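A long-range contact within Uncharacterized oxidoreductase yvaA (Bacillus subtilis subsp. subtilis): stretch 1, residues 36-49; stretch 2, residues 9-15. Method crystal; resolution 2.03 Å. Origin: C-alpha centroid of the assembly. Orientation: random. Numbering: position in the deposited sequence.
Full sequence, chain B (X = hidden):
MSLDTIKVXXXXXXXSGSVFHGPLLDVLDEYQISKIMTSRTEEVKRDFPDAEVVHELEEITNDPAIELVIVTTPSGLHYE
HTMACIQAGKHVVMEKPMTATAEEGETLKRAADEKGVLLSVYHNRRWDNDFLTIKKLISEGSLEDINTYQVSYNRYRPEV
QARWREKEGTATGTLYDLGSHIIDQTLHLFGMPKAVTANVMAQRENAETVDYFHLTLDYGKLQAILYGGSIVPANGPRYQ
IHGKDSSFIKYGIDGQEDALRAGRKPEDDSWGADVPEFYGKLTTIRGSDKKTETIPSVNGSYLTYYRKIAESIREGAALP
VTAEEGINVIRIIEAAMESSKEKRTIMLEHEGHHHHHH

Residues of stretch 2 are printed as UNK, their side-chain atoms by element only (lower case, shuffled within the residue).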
# COMPACT_ATOMS: atom_id res chain seq x y z
N ILE B 36 -9.18 -32.49 28.34
CA ILE B 36 -8.84 -32.19 26.94
C ILE B 36 -9.44 -33.27 26.07
O ILE B 36 -9.20 -34.45 26.31
CB ILE B 36 -7.33 -32.10 26.72
CG1 ILE B 36 -6.68 -31.15 27.72
CG2 ILE B 36 -7.00 -31.75 25.23
CD1 ILE B 36 -5.16 -31.11 27.65
N MET B 37 -10.25 -32.85 25.10
CA MET B 37 -10.87 -33.74 24.13
C MET B 37 -9.91 -33.96 22.94
O MET B 37 -9.69 -33.05 22.16
CB MET B 37 -12.22 -33.16 23.66
CG MET B 37 -13.09 -34.17 22.93
SD MET B 37 -14.55 -33.57 22.07
CE MET B 37 -13.88 -32.45 20.87
N THR B 38 -9.35 -35.18 22.84
CA THR B 38 -8.31 -35.50 21.84
C THR B 38 -8.00 -37.01 21.84
O THR B 38 -8.21 -37.70 22.84
CB THR B 38 -6.98 -34.69 22.13
OG1 THR B 38 -6.06 -34.79 21.04
CG2 THR B 38 -6.31 -35.13 23.46
N SER B 39 -7.48 -37.51 20.72
CA SER B 39 -6.97 -38.89 20.69
C SER B 39 -5.46 -38.92 20.95
O SER B 39 -4.83 -40.00 20.92
CB SER B 39 -7.30 -39.55 19.34
OG SER B 39 -6.62 -38.86 18.30
N ARG B 40 -4.85 -37.76 21.21
CA ARG B 40 -3.43 -37.70 21.53
C ARG B 40 -3.17 -37.93 23.01
O ARG B 40 -2.64 -37.05 23.71
CB ARG B 40 -2.81 -36.38 21.07
CG ARG B 40 -2.91 -36.12 19.55
CD ARG B 40 -2.65 -34.65 19.23
NE ARG B 40 -2.70 -34.39 17.79
CZ ARG B 40 -1.63 -34.42 16.97
NH1 ARG B 40 -0.41 -34.65 17.43
NH2 ARG B 40 -1.79 -34.18 15.68
N THR B 41 -3.53 -39.13 23.47
CA THR B 41 -3.45 -39.49 24.89
C THR B 41 -2.04 -39.34 25.48
O THR B 41 -1.88 -38.74 26.56
CB THR B 41 -4.04 -40.89 25.19
OG1 THR B 41 -5.36 -40.98 24.64
CG2 THR B 41 -4.14 -41.13 26.70
N GLU B 42 -1.03 -39.86 24.78
CA GLU B 42 0.35 -39.78 25.26
C GLU B 42 0.89 -38.37 25.33
O GLU B 42 1.69 -38.05 26.22
CB GLU B 42 1.31 -40.62 24.39
CG GLU B 42 1.44 -42.06 24.72
CD GLU B 42 1.99 -42.34 26.11
OE1 GLU B 42 3.11 -41.88 26.46
OE2 GLU B 42 1.29 -43.05 26.85
N GLU B 43 0.52 -37.53 24.35
CA GLU B 43 1.05 -36.14 24.33
C GLU B 43 0.56 -35.42 25.57
O GLU B 43 1.34 -34.77 26.25
CB GLU B 43 0.64 -35.33 23.10
CG GLU B 43 1.16 -35.83 21.78
CD GLU B 43 0.77 -34.91 20.64
OE1 GLU B 43 0.56 -35.43 19.53
OE2 GLU B 43 0.67 -33.68 20.85
N VAL B 44 -0.72 -35.57 25.86
CA VAL B 44 -1.31 -34.91 27.02
C VAL B 44 -0.72 -35.43 28.33
O VAL B 44 -0.50 -34.65 29.27
CB VAL B 44 -2.84 -35.05 27.06
CG1 VAL B 44 -3.41 -34.46 28.36
CG2 VAL B 44 -3.48 -34.37 25.82
N LYS B 45 -0.46 -36.73 28.41
CA LYS B 45 0.14 -37.31 29.62
C LYS B 45 1.51 -36.68 29.89
O LYS B 45 1.87 -36.41 31.04
CB LYS B 45 0.24 -38.83 29.50
CG LYS B 45 0.94 -39.48 30.68
CD LYS B 45 0.99 -40.99 30.53
CE LYS B 45 1.88 -41.59 31.63
NZ LYS B 45 1.34 -42.89 32.10
N ARG B 46 2.26 -36.43 28.82
CA ARG B 46 3.58 -35.80 28.92
C ARG B 46 3.52 -34.28 29.12
O ARG B 46 4.37 -33.72 29.79
CB ARG B 46 4.44 -36.15 27.68
CG ARG B 46 4.78 -37.65 27.58
CD ARG B 46 5.90 -37.89 26.58
NE ARG B 46 5.52 -37.40 25.26
CZ ARG B 46 4.88 -38.13 24.34
NH1 ARG B 46 4.58 -39.40 24.61
NH2 ARG B 46 4.54 -37.60 23.16
N ASP B 47 2.53 -33.62 28.53
CA ASP B 47 2.41 -32.16 28.64
C ASP B 47 1.69 -31.74 29.93
O ASP B 47 2.15 -30.84 30.63
CB ASP B 47 1.64 -31.58 27.43
CG ASP B 47 2.42 -31.66 26.11
OD1 ASP B 47 3.65 -31.86 26.14
OD2 ASP B 47 1.79 -31.48 25.04
N PHE B 48 0.55 -32.38 30.21
CA PHE B 48 -0.25 -32.09 31.40
C PHE B 48 -0.54 -33.38 32.18
O PHE B 48 -1.62 -33.96 32.03
CB PHE B 48 -1.58 -31.43 30.99
CG PHE B 48 -1.41 -30.08 30.33
CD1 PHE B 48 -1.19 -28.94 31.09
CD2 PHE B 48 -1.43 -29.97 28.94
CE1 PHE B 48 -1.00 -27.69 30.48
CE2 PHE B 48 -1.24 -28.72 28.32
CZ PHE B 48 -1.03 -27.58 29.09
N PRO B 49 0.43 -33.81 33.03
CA PRO B 49 0.24 -35.08 33.74
C PRO B 49 -1.09 -35.21 34.49
O PRO B 49 -1.58 -36.33 34.63
CB PRO B 49 1.43 -35.11 34.72
CG PRO B 49 2.49 -34.30 34.06
CD PRO B 49 1.73 -33.20 33.34
N UNK B 9 -11.78 -26.98 30.19
CA UNK B 9 -11.77 -28.07 29.21
C UNK B 9 -11.31 -27.55 27.85
O UNK B 9 -11.84 -26.54 27.34
N UNK B 10 -10.30 -28.20 27.26
CA UNK B 10 -9.80 -27.82 25.92
C UNK B 10 -10.28 -28.76 24.82
O UNK B 10 -10.04 -29.97 24.88
c UNK B 10 -8.26 -27.72 25.86
c UNK B 10 -7.79 -27.24 24.44
c UNK B 10 -6.24 -26.83 27.14
c UNK B 10 -7.75 -26.79 26.95
N UNK B 11 -10.97 -28.22 23.83
CA UNK B 11 -11.44 -29.04 22.74
C UNK B 11 -10.39 -29.07 21.62
O UNK B 11 -10.17 -28.07 20.95
c UNK B 11 -12.78 -28.56 22.19
c UNK B 11 -15.26 -28.39 22.20
c UNK B 11 -14.02 -28.54 23.09
c UNK B 11 -14.13 -29.80 23.98
N UNK B 12 -9.75 -30.24 21.43
CA UNK B 12 -8.75 -30.42 20.35
C UNK B 12 -7.36 -30.13 20.87
O UNK B 12 -7.15 -29.19 21.63
N UNK B 13 -6.40 -30.96 20.48
CA UNK B 13 -5.04 -30.79 20.94
C UNK B 13 -4.03 -30.90 19.76
O UNK B 13 -2.97 -31.53 19.88
c UNK B 13 -3.71 -30.28 23.77
c UNK B 13 -1.51 -30.67 24.62
c UNK B 13 -2.45 -32.15 22.98
c UNK B 13 -2.65 -29.91 24.60
c UNK B 13 -1.39 -31.80 23.81
c UNK B 13 -3.62 -31.40 22.94
c UNK B 13 -4.76 -31.78 22.05
o UNK B 13 -0.48 -30.28 25.47
N UNK B 14 -4.40 -30.27 18.64
CA UNK B 14 -3.49 -29.99 17.53
C UNK B 14 -2.60 -28.81 17.85
O UNK B 14 -2.20 -28.58 19.01
N UNK B 15 -2.26 -28.05 16.81
CA UNK B 15 -1.41 -26.87 16.93
C UNK B 15 -1.95 -25.79 17.90
O UNK B 15 -1.21 -25.32 18.77
c UNK B 15 -0.45 -24.41 13.99
c UNK B 15 -0.32 -25.03 15.40
c UNK B 15 1.14 -25.32 15.75
c UNK B 15 -1.20 -26.28 15.52

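Position 9 has backbone atoms and nothing beyond CA, which identifies Gly 9; it lies in the strand and makes no close contact with stretch 1.

Position 10 carries four carbons, forked at the first, with one arm two carbons long; its CB lies 4.2 Å from Ile 36 CG1. That beta-branched pattern is isoleucine, Ile 10, which pairs with Ile 36 in a parallel bridge, both side chains on the same face of the sheet. The backbone of Ile 10 is equally engaged: its O accepts a hydrogen bond from Met 37 N at 2.9 Å and also lies 3.3 Å from Ile 36 CA in a CA-H...O contact.

Position 11 also has four carbons, but the fork comes at the second, and one carbon at its end packs 3.9 Å from Met 37 CB. This is leucine, Leu 11, which pairs with Met 37 and points to the other face of the sheet.

Position 12 again has no side-chain atoms; its backbone N donates a hydrogen bond to Met 37 O at 2.9 Å, carrying the pairing just past the end of the strand. It is Gly 12. With phi/psi of 93/138, a CB would be jammed against the carbonyl O of Leu 11, so the backbone conformation itself calls for glycine.

Position 13 bears one carbon, then a six-carbon ring with one oxygen attached. The ring reaches across to the helix of stretch 1, and the oxygen lies 2.6 Å from Asp 47 OD2. A phenol fits these atoms, so the residue is Tyr 13, whose OH donates a hydrogen bond to that carboxylate. Val 44 CG2 sits over one ring face, 4.0 Å from the centroid, in a CH-pi contact; Ile 36 CG2 approaches Tyr 13 CD1 at 3.9 Å. Tyr 13 OH also meets the edge of the Phe 48 ring, 3.3 Å from Phe 48 CE2.

Position 14 lacks a side chain and is Gly 14, the N-cap residue of the following helix. A CB would have room here, so this contact does not explain the glycine.

Position 15 has four carbons forked at the second: Leu 15, directed away from stretch 1 and out of contact with it.

The contact thus combines two modes. Parallel strand pairing sets the register through two backbone hydrogen bonds, with apolar packing on both faces. Beyond the strand, Tyr 13, the residue most covered by stretch 1, extends the contact to the helix, its ring lodged among aliphatic and aromatic groups and its hydroxyl anchored by Asp 47 near the helix end.

Stretch 2 (9-15) GILGYGL
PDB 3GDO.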